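Local structure of amine oxidase (Emericella nidulans, 3PGB) at residues T550-S555 against Q598-N603; H582-A587 against Q647-H652; L589-N594 against E643-V648. The protein probably oxidises primary amines, using a copper ion and a topaquinone cofactor in each subunit. All coordinates share one frame; numbering follows the deposited sequence.

Contact 1: residues T550-S555 against Q598-N603; sequences TIELVS and QLHVVN
The backbone N of Q598 donates to V554 O at 2.6 Å, the shortest of six backbone hydrogen bonds that zip residues 550-555 to residues 598-603. The two strands run antiparallel: T550 and V602, E552 and H600, V554 and Q598 are the hydrogen-bonded pairs, while I551 and V601, L553 and L599 are the non-hydrogen-bonded ones. The carbonyl of H600, which accepts from E552 N, also lies 3.3 Å from I551 CA in a CA-H...O contact.

On the face carrying E552, V554 and H600, the imidazole is the hub, and both ring nitrogens have partners in the ring plane. H600 NE2 donates to Q598 OE1 at 3.2 Å, on a lone pair in the amide plane; H600 ND1 lies 2.7 Å from a water that in turn donates to E552 OE2 at 2.6 Å. The water thus bridges a carboxylate and an imidazole that do not touch directly, E552 OE2 being 4.4 Å from H600 ND1. These two bonds fix the rotation of the ring, and the nearby acid may favour a protonated imidazole. Histidine suits the place because two ring nitrogens can each hold a partner while CE1 packs on V554 CG2. The face carrying I551, L553, L599 and V601 is apolar here: I551 CD1 meets V601 CG2 at 3.4 Å, and L553 CD2 packs on L599 CD1 where the two side chains cross obliquely.

Strand 570-580 flanks residues 550-555 and strand 613-619 flanks residues 598-603, so the pair is interior to its sheet. L688 and V690 of strand 686-698 pack on I551 and V601, whereas Y521 of the second subunit packs on V554 and H600.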
loop_
_atom_site.group_PDB
_atom_site.type_symbol
_atom_site.label_atom_id
_atom_site.label_comp_id
_atom_site.label_asym_id
_atom_site.label_seq_id
_atom_site.Cartn_x
_atom_site.Cartn_y
_atom_site.Cartn_z
ATOM N N THR A 550 -12.631 23.820 -3.502
ATOM C CA THR A 550 -12.461 23.496 -4.922
ATOM C C THR A 550 -11.535 22.294 -5.096
ATOM O O THR A 550 -10.588 22.127 -4.333
ATOM C CB THR A 550 -11.852 24.676 -5.714
ATOM O OG1 THR A 550 -12.589 25.877 -5.449
ATOM C CG2 THR A 550 -11.866 24.387 -7.217
ATOM N N ILE A 551 -11.805 21.461 -6.097
ATOM C CA ILE A 551 -10.905 20.366 -6.440
ATOM C C ILE A 551 -9.864 20.866 -7.428
ATOM O O ILE A 551 -10.215 21.430 -8.457
ATOM C CB ILE A 551 -11.641 19.179 -7.080
ATOM C CG1 ILE A 551 -12.634 18.556 -6.090
ATOM C CG2 ILE A 551 -10.642 18.146 -7.571
ATOM C CD1 ILE A 551 -12.044 18.168 -4.755
ATOM N N GLU A 552 -8.587 20.676 -7.108
ATOM C CA GLU A 552 -7.510 21.035 -8.021
ATOM C C GLU A 552 -6.799 19.765 -8.439
ATOM O O GLU A 552 -6.498 18.914 -7.599
ATOM C CB GLU A 552 -6.513 21.995 -7.378
ATOM C CG GLU A 552 -5.484 22.534 -8.378
ATOM C CD GLU A 552 -4.504 23.524 -7.771
ATOM O OE1 GLU A 552 -3.891 24.310 -8.531
ATOM O OE2 GLU A 552 -4.338 23.523 -6.536
ATOM N N LEU A 553 -6.549 19.644 -9.739
ATOM C CA LEU A 553 -5.762 18.549 -10.284
ATOM C C LEU A 553 -4.378 19.096 -10.575
ATOM O O LEU A 553 -4.229 20.058 -11.334
ATOM C CB LEU A 553 -6.395 17.990 -11.560
ATOM C CG LEU A 553 -7.857 17.547 -11.443
ATOM C CD1 LEU A 553 -8.402 17.119 -12.804
ATOM C CD2 LEU A 553 -8.001 16.431 -10.422
ATOM N N VAL A 554 -3.376 18.516 -9.928
ATOM C CA VAL A 554 -2.003 18.896 -10.152
ATOM C C VAL A 554 -1.346 17.696 -10.769
ATOM O O VAL A 554 -1.262 16.634 -10.146
ATOM C CB VAL A 554 -1.281 19.270 -8.862
ATOM C CG1 VAL A 554 0.188 19.582 -9.151
ATOM C CG2 VAL A 554 -1.967 20.452 -8.216
ATOM N N SER A 555 -0.874 17.880 -11.996
ATOM C CA SER A 555 -0.421 16.787 -12.817
ATOM C C SER A 555 1.054 16.972 -13.146
ATOM O O SER A 555 1.518 18.093 -13.313
ATOM C CB SER A 555 -1.266 16.752 -14.092
ATOM O OG SER A 555 -1.893 15.492 -14.237
ATOM N N GLN A 598 -2.188 14.309 -9.454
ATOM C CA GLN A 598 -2.551 14.378 -8.045
ATOM C C GLN A 598 -3.882 15.111 -7.922
ATOM O O GLN A 598 -4.147 16.052 -8.670
ATOM C CB GLN A 598 -1.472 15.098 -7.229
ATOM C CG GLN A 598 -0.120 14.394 -7.201
ATOM C CD GLN A 598 0.879 15.070 -6.271
ATOM O OE1 GLN A 598 0.564 16.061 -5.614
ATOM N NE2 GLN A 598 2.092 14.525 -6.208
ATOM N N LEU A 599 -4.714 14.667 -6.982
ATOM C CA LEU A 599 -6.030 15.251 -6.754
ATOM C C LEU A 599 -6.071 15.911 -5.380
ATOM O O LEU A 599 -5.814 15.256 -4.373
ATOM C CB LEU A 599 -7.090 14.164 -6.852
ATOM C CG LEU A 599 -8.532 14.644 -6.783
ATOM C CD1 LEU A 599 -9.407 13.893 -7.789
ATOM C CD2 LEU A 599 -9.048 14.490 -5.371
ATOM N N HIS A 600 -6.375 17.209 -5.353
ATOM C CA HIS A 600 -6.351 18.006 -4.127
ATOM C C HIS A 600 -7.723 18.601 -3.834
ATOM O O HIS A 600 -8.393 19.083 -4.738
ATOM C CB HIS A 600 -5.363 19.170 -4.253
ATOM C CG HIS A 600 -3.962 18.763 -4.584
ATOM N ND1 HIS A 600 -3.010 19.672 -4.984
ATOM C CD2 HIS A 600 -3.349 17.556 -4.574
ATOM C CE1 HIS A 600 -1.867 19.046 -5.199
ATOM N NE2 HIS A 600 -2.046 17.759 -4.964
ATOM N N VAL A 601 -8.129 18.591 -2.568
ATOM C CA VAL A 601 -9.343 19.279 -2.148
ATOM C C VAL A 601 -8.882 20.525 -1.422
ATOM O O VAL A 601 -8.332 20.427 -0.331
ATOM C CB VAL A 601 -10.227 18.409 -1.216
ATOM C CG1 VAL A 601 -11.494 19.159 -0.838
ATOM C CG2 VAL A 601 -10.577 17.106 -1.886
ATOM N N VAL A 602 -9.085 21.689 -2.037
ATOM C CA VAL A 602 -8.496 22.939 -1.542
ATOM C C VAL A 602 -9.536 24.025 -1.286
ATOM O O VAL A 602 -10.688 23.911 -1.701
ATOM C CB VAL A 602 -7.453 23.512 -2.535
ATOM C CG1 VAL A 602 -6.469 22.442 -2.964
ATOM C CG2 VAL A 602 -8.139 24.119 -3.743
ATOM N N ASN A 603 -9.114 25.079 -0.595
ATOM C CA ASN A 603 -9.933 26.271 -0.420
ATOM C C ASN A 603 -9.195 27.458 -1.014
ATOM O O ASN A 603 -8.222 27.950 -0.437
ATOM C CB ASN A 603 -10.246 26.513 1.056
ATOM C CG ASN A 603 -11.192 27.681 1.268
ATOM O OD1 ASN A 603 -11.282 28.580 0.436
ATOM N ND2 ASN A 603 -11.897 27.674 2.390
HETATM O O HOH W 1 -3.007 22.323 -4.701
#

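Contact 2: residues H582-A587 against Q647-H652; sequences HSEDEA and QVTRQH. With CA (calcium ion), chain E.
E584 reaches across to R650 with its carboxylate between a calcium ion and the backbone of the strand. CG stands anti to the carbonyl carbon (chi1 -71°), and the chain is extended at the next bond (chi2 -179°), which carries CD out toward the metal. Both oxygens bind it, E584 OE1 at 2.5 Å and E584 OE2 at 2.6 Å from the calcium. On its anti lone pair, directed away from OE1, E584 OE2 also accepts the backbone N of R650 at 2.8 Å, and the bond is nearly straight (175°). Metal and amide together therefore fix how the carboxylate is turned, and both would stabilise its negative charge. R650 is a second-shell residue twice over, because its O accepts at 2.8 Å from a water that binds the calcium; its long side chain leads away from E584. Glutamate fits here because it is long enough to span the gap and can chelate with both oxygens.

Further along, A587 directs its methyl group at residues 647-652. A587 CB lies 3.1 Å from V648 O, a tight approach that suits a side chain of one carbon, and 4.1 Å from V648 CB. A587 O accepts V648 N at 2.9 Å. The loop before A587 is shaped by an ST turn, in which S583 OG accepts D585 N.

A second water, F677 O, N679 and E681 complete the calcium site. The loop 582-587 joins strand 570-580 to the short strand 588-589, and lies against strand 646-650, whose residues Q647 and T649 hydrogen-bond through their backbones to strand 686-698.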
loop_
_atom_site.group_PDB
_atom_site.type_symbol
_atom_site.label_atom_id
_atom_site.label_comp_id
_atom_site.label_asym_id
_atom_site.label_seq_id
_atom_site.Cartn_x
_atom_site.Cartn_y
_atom_site.Cartn_z
ATOM N N HIS A 582 -14.346 22.731 -12.555
ATOM C CA HIS A 582 -15.267 23.870 -12.520
ATOM C C HIS A 582 -16.702 23.466 -12.223
ATOM O O HIS A 582 -17.463 24.242 -11.640
ATOM C CB HIS A 582 -15.251 24.607 -13.857
ATOM C CG HIS A 582 -13.935 25.230 -14.183
ATOM N ND1 HIS A 582 -13.376 26.231 -13.415
ATOM C CD2 HIS A 582 -13.071 25.008 -15.200
ATOM C CE1 HIS A 582 -12.221 26.593 -13.943
ATOM N NE2 HIS A 582 -12.012 25.866 -15.027
ATOM N N SER A 583 -17.067 22.257 -12.636
ATOM C CA SER A 583 -18.459 21.849 -12.660
ATOM C C SER A 583 -18.611 20.337 -12.511
ATOM O O SER A 583 -17.672 19.577 -12.751
ATOM C CB SER A 583 -19.095 22.351 -13.969
ATOM O OG SER A 583 -19.709 21.310 -14.711
ATOM N N GLU A 584 -19.807 19.914 -12.118
ATOM C CA GLU A 584 -20.149 18.499 -12.040
ATOM C C GLU A 584 -20.105 17.775 -13.394
ATOM O O GLU A 584 -20.119 16.540 -13.437
ATOM C CB GLU A 584 -21.539 18.336 -11.428
ATOM C CG GLU A 584 -21.600 18.651 -9.943
ATOM C CD GLU A 584 -22.989 18.468 -9.356
ATOM O OE1 GLU A 584 -23.980 18.514 -10.122
ATOM O OE2 GLU A 584 -23.101 18.290 -8.125
ATOM N N ASP A 585 -20.071 18.527 -14.493
ATOM C CA ASP A 585 -19.989 17.926 -15.822
ATOM C C ASP A 585 -18.650 17.213 -16.030
ATOM O O ASP A 585 -18.582 16.231 -16.773
ATOM C CB ASP A 585 -20.201 18.977 -16.925
ATOM C CG ASP A 585 -21.587 19.611 -16.884
ATOM O OD1 ASP A 585 -22.568 18.916 -16.530
ATOM O OD2 ASP A 585 -21.698 20.813 -17.219
ATOM N N GLU A 586 -17.608 17.697 -15.351
ATOM C CA GLU A 586 -16.243 17.180 -15.503
ATOM C C GLU A 586 -15.707 16.618 -14.176
ATOM O O GLU A 586 -14.498 16.617 -13.931
ATOM C CB GLU A 586 -15.324 18.298 -16.029
ATOM C CG GLU A 586 -15.291 19.536 -15.131
ATOM C CD GLU A 586 -14.458 20.680 -15.682
ATOM O OE1 GLU A 586 -14.967 21.823 -15.679
ATOM O OE2 GLU A 586 -13.298 20.453 -16.101
ATOM N N ALA A 587 -16.609 16.124 -13.332
ATOM C CA ALA A 587 -16.264 15.737 -11.963
ATOM C C ALA A 587 -16.271 14.224 -11.715
ATOM O O ALA A 587 -16.275 13.796 -10.569
ATOM C CB ALA A 587 -17.198 16.433 -10.982
ATOM N N GLN A 647 -15.307 10.805 -7.662
ATOM C CA GLN A 647 -16.493 11.476 -8.155
ATOM C C GLN A 647 -16.843 12.606 -7.191
ATOM O O GLN A 647 -16.937 12.396 -5.985
ATOM C CB GLN A 647 -17.644 10.464 -8.300
ATOM C CG GLN A 647 -17.352 9.376 -9.341
ATOM C CD GLN A 647 -18.407 8.293 -9.408
ATOM O OE1 GLN A 647 -19.305 8.346 -10.243
ATOM N NE2 GLN A 647 -18.297 7.292 -8.536
ATOM N N VAL A 648 -17.001 13.809 -7.723
ATOM C CA VAL A 648 -17.242 14.976 -6.893
ATOM C C VAL A 648 -18.580 15.608 -7.257
ATOM O O VAL A 648 -18.868 15.836 -8.433
ATOM C CB VAL A 648 -16.110 16.009 -7.034
ATOM C CG1 VAL A 648 -16.281 17.105 -6.014
ATOM C CG2 VAL A 648 -14.752 15.330 -6.863
ATOM N N THR A 649 -19.395 15.857 -6.236
ATOM C CA THR A 649 -20.694 16.501 -6.398
ATOM C C THR A 649 -20.840 17.596 -5.366
ATOM O O THR A 649 -20.154 17.597 -4.337
ATOM C CB THR A 649 -21.863 15.524 -6.178
ATOM O OG1 THR A 649 -21.866 15.083 -4.814
ATOM C CG2 THR A 649 -21.762 14.325 -7.109
ATOM N N ARG A 650 -21.756 18.518 -5.635
ATOM C CA ARG A 650 -22.047 19.577 -4.685
ATOM C C ARG A 650 -22.884 19.002 -3.559
ATOM O O ARG A 650 -23.781 18.187 -3.801
ATOM C CB ARG A 650 -22.783 20.734 -5.349
ATOM C CG ARG A 650 -23.000 21.878 -4.400
ATOM C CD ARG A 650 -23.449 23.115 -5.105
ATOM N NE ARG A 650 -23.456 24.251 -4.197
ATOM C CZ ARG A 650 -23.922 25.458 -4.509
ATOM N NH1 ARG A 650 -24.426 25.697 -5.724
ATOM N NH2 ARG A 650 -23.876 26.436 -3.603
ATOM N N GLN A 651 -22.585 19.428 -2.334
ATOM C CA GLN A 651 -23.275 18.918 -1.154
ATOM C C GLN A 651 -24.735 19.378 -1.137
ATOM O O GLN A 651 -25.044 20.533 -1.435
ATOM C CB GLN A 651 -22.566 19.373 0.131
ATOM C CG GLN A 651 -22.946 18.585 1.401
ATOM C CD GLN A 651 -24.273 19.011 2.029
ATOM O OE1 GLN A 651 -24.745 20.134 1.833
ATOM N NE2 GLN A 651 -24.878 18.105 2.791
ATOM N N HIS A 652 -25.619 18.451 -0.795
ATOM C CA HIS A 652 -27.006 18.758 -0.522
ATOM C C HIS A 652 -27.454 17.883 0.624
ATOM O O HIS A 652 -26.986 16.757 0.771
ATOM C CB HIS A 652 -27.874 18.483 -1.746
ATOM C CG HIS A 652 -27.566 19.367 -2.910
ATOM N ND1 HIS A 652 -27.658 20.742 -2.843
ATOM C CD2 HIS A 652 -27.163 19.076 -4.167
ATOM C CE1 HIS A 652 -27.324 21.256 -4.012
ATOM N NE2 HIS A 652 -27.019 20.267 -4.833
HETATM CA CA CA E . -25.681 18.068 -8.365
HETATM O O HOH W 2 -25.166 17.289 -6.118
HETATM O O HOH W 3 -27.832 17.476 -7.573
#

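Contact 3: residues L589-N594 against E643-V648; sequences LNWGFN and EYDVQV
V646 CG2 sits 3.2 Å above one face of the W591 indole, displaced toward the rim, where its closest atom is CZ2; the two side chains cross at about a right angle. At the edge of the same indole, in its plane, NE1 donates to a water 3.2 Å away, which donates to D645 O. The carboxylate of D645 is turned only 15° from the indole plane, and its OD1 lies 3.3 Å from W591 CD1. Tryptophan suits this position by offering an apolar face to valine and an N-H to the water.

D645 ties the loop to the start of the strand. Its CG lies beside the backbone N (chi1 -55°), which brings the carboxylate to the W591 amide, and OD1 accepts the backbone N of W591 at 2.9 Å on its anti lone pair. OD2 has its own partner, H626, so both oxygens of this buried acid are satisfied. L589 meets the other methyl of V646: L589 CD1 approaches V646 CG1 to 3.4 Å, beside the V646 carbonyl. At the far end of the loop, N594 O accepts a hydrogen bond from H697 of the second subunit, so the loop also reaches the dimer interface.

L589 N donates to V646 O at 3.0 Å. In return, L589 O accepts V646 N at 3.1 Å and, weakly, D645 N. Two successive residues, D645 and V646, thus face the single residue L589, the arrangement of a classic beta bulge, here where strand 646-650 begins beside the short strand 588-589.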
loop_
_atom_site.group_PDB
_atom_site.type_symbol
_atom_site.label_atom_id
_atom_site.label_comp_id
_atom_site.label_asym_id
_atom_site.label_seq_id
_atom_site.Cartn_x
_atom_site.Cartn_y
_atom_site.Cartn_z
ATOM N N LEU A 589 -13.962 11.100 -12.557
ATOM C CA LEU A 589 -12.649 10.816 -13.106
ATOM C C LEU A 589 -12.000 9.576 -12.497
ATOM O O LEU A 589 -12.487 9.004 -11.515
ATOM C CB LEU A 589 -11.738 12.051 -12.979
ATOM C CG LEU A 589 -12.020 13.072 -11.871
ATOM C CD1 LEU A 589 -11.951 12.414 -10.506
ATOM C CD2 LEU A 589 -11.034 14.220 -11.953
ATOM N N ASN A 590 -10.911 9.154 -13.129
ATOM C CA ASN A 590 -10.145 8.005 -12.687
ATOM C C ASN A 590 -8.699 8.391 -12.441
ATOM O O ASN A 590 -8.211 9.393 -12.975
ATOM C CB ASN A 590 -10.242 6.897 -13.728
ATOM C CG ASN A 590 -11.650 6.337 -13.837
ATOM O OD1 ASN A 590 -12.294 6.089 -12.825
ATOM N ND2 ASN A 590 -12.131 6.142 -15.058
ATOM N N TRP A 591 -8.020 7.606 -11.610
ATOM C CA TRP A 591 -6.623 7.869 -11.301
ATOM C C TRP A 591 -5.820 7.737 -12.593
ATOM O O TRP A 591 -6.053 6.828 -13.390
ATOM C CB TRP A 591 -6.119 6.923 -10.211
ATOM C CG TRP A 591 -6.861 7.073 -8.903
ATOM C CD1 TRP A 591 -7.728 6.183 -8.357
ATOM C CD2 TRP A 591 -6.804 8.184 -7.999
ATOM N NE1 TRP A 591 -8.215 6.663 -7.166
ATOM C CE2 TRP A 591 -7.663 7.890 -6.923
ATOM C CE3 TRP A 591 -6.105 9.397 -7.992
ATOM C CZ2 TRP A 591 -7.853 8.766 -5.849
ATOM C CZ3 TRP A 591 -6.293 10.271 -6.923
ATOM C CH2 TRP A 591 -7.163 9.947 -5.867
ATOM N N GLY A 592 -4.899 8.666 -12.816
ATOM C CA GLY A 592 -4.234 8.782 -14.111
ATOM C C GLY A 592 -3.301 7.643 -14.497
ATOM O O GLY A 592 -3.032 6.732 -13.711
ATOM N N PHE A 593 -2.827 7.702 -15.736
ATOM C CA PHE A 593 -1.754 6.834 -16.212
ATOM C C PHE A 593 -0.469 7.177 -15.459
ATOM O O PHE A 593 -0.137 8.348 -15.311
ATOM C CB PHE A 593 -1.583 7.013 -17.730
ATOM C CG PHE A 593 -0.211 6.680 -18.247
ATOM C CD1 PHE A 593 0.151 5.364 -18.494
ATOM C CD2 PHE A 593 0.706 7.686 -18.520
ATOM C CE1 PHE A 593 1.416 5.054 -18.987
ATOM C CE2 PHE A 593 1.968 7.383 -19.011
ATOM C CZ PHE A 593 2.320 6.061 -19.244
ATOM N N ASN A 594 0.229 6.156 -14.964
ATOM C CA ASN A 594 1.508 6.344 -14.264
ATOM C C ASN A 594 1.394 7.244 -13.022
ATOM O O ASN A 594 2.340 7.937 -12.658
ATOM C CB ASN A 594 2.563 6.900 -15.248
ATOM C CG ASN A 594 3.985 6.806 -14.717
ATOM O OD1 ASN A 594 4.348 5.849 -14.037
ATOM N ND2 ASN A 594 4.798 7.811 -15.030
ATOM N N GLU A 643 -18.792 3.281 -11.181
ATOM C CA GLU A 643 -18.248 3.433 -12.535
ATOM C C GLU A 643 -16.975 4.281 -12.651
ATOM O O GLU A 643 -16.361 4.304 -13.717
ATOM C CB GLU A 643 -19.327 3.991 -13.460
ATOM C CG GLU A 643 -20.590 3.125 -13.483
ATOM C CD GLU A 643 -21.677 3.680 -14.375
ATOM O OE1 GLU A 643 -21.476 4.750 -14.993
ATOM O OE2 GLU A 643 -22.737 3.026 -14.455
ATOM N N TYR A 644 -16.596 4.986 -11.580
ATOM C CA TYR A 644 -15.371 5.800 -11.557
ATOM C C TYR A 644 -14.666 5.712 -10.191
ATOM O O TYR A 644 -15.285 5.359 -9.188
ATOM C CB TYR A 644 -15.681 7.271 -11.888
ATOM C CG TYR A 644 -16.315 7.490 -13.246
ATOM C CD1 TYR A 644 -15.559 7.932 -14.331
ATOM C CD2 TYR A 644 -17.679 7.259 -13.447
ATOM C CE1 TYR A 644 -16.141 8.130 -15.580
ATOM C CE2 TYR A 644 -18.265 7.450 -14.690
ATOM C CZ TYR A 644 -17.490 7.880 -15.751
ATOM O OH TYR A 644 -18.069 8.069 -16.984
ATOM N N ASP A 645 -13.376 6.046 -10.160
ATOM C CA ASP A 645 -12.587 5.992 -8.923
ATOM C C ASP A 645 -12.922 7.154 -7.998
ATOM O O ASP A 645 -13.015 6.987 -6.791
ATOM C CB ASP A 645 -11.082 6.052 -9.215
ATOM C CG ASP A 645 -10.615 4.977 -10.176
ATOM O OD1 ASP A 645 -9.643 5.243 -10.921
ATOM O OD2 ASP A 645 -11.207 3.881 -10.190
ATOM N N VAL A 646 -13.063 8.341 -8.575
ATOM C CA VAL A 646 -13.244 9.571 -7.806
ATOM C C VAL A 646 -14.341 10.383 -8.465
ATOM O O VAL A 646 -14.321 10.599 -9.666
ATOM C CB VAL A 646 -11.929 10.389 -7.733
ATOM C CG1 VAL A 646 -12.178 11.798 -7.209
ATOM C CG2 VAL A 646 -10.905 9.664 -6.866
ATOM N N GLN A 647 -15.307 10.805 -7.662
ATOM C CA GLN A 647 -16.493 11.476 -8.155
ATOM C C GLN A 647 -16.843 12.606 -7.191
ATOM O O GLN A 647 -16.937 12.396 -5.985
ATOM C CB GLN A 647 -17.644 10.464 -8.300
ATOM C CG GLN A 647 -17.352 9.376 -9.341
ATOM C CD GLN A 647 -18.407 8.293 -9.408
ATOM O OE1 GLN A 647 -19.305 8.346 -10.243
ATOM N NE2 GLN A 647 -18.297 7.292 -8.536
ATOM N N VAL A 648 -17.001 13.809 -7.723
ATOM C CA VAL A 648 -17.242 14.976 -6.893
ATOM C C VAL A 648 -18.580 15.608 -7.257
ATOM O O VAL A 648 -18.868 15.836 -8.433
ATOM C CB VAL A 648 -16.110 16.009 -7.034
ATOM C CG1 VAL A 648 -16.281 17.105 -6.014
ATOM C CG2 VAL A 648 -14.752 15.330 -6.863
HETATM O O HOH W 4 -10.682 5.932 -5.214
#

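Contacts 2 and 3 share strand 646-650, and contact 1 lies alongside, the three centres being about 13 Å from one another. Apolar side chains join them: V648 CG1 lies 3.9 Å from I551 CG1, V646 CG1 is 3.5 Å from L599 CD1, and W591 CZ3 is 4.0 Å from L599 CB. Contact 2 holds one calcium site; contact 1 borders the other, with the V601 side chain about 7 Å from its ion. Strand 686-698, which pairs with strands 548-562 and 646-650, ends at the copper ligand H698.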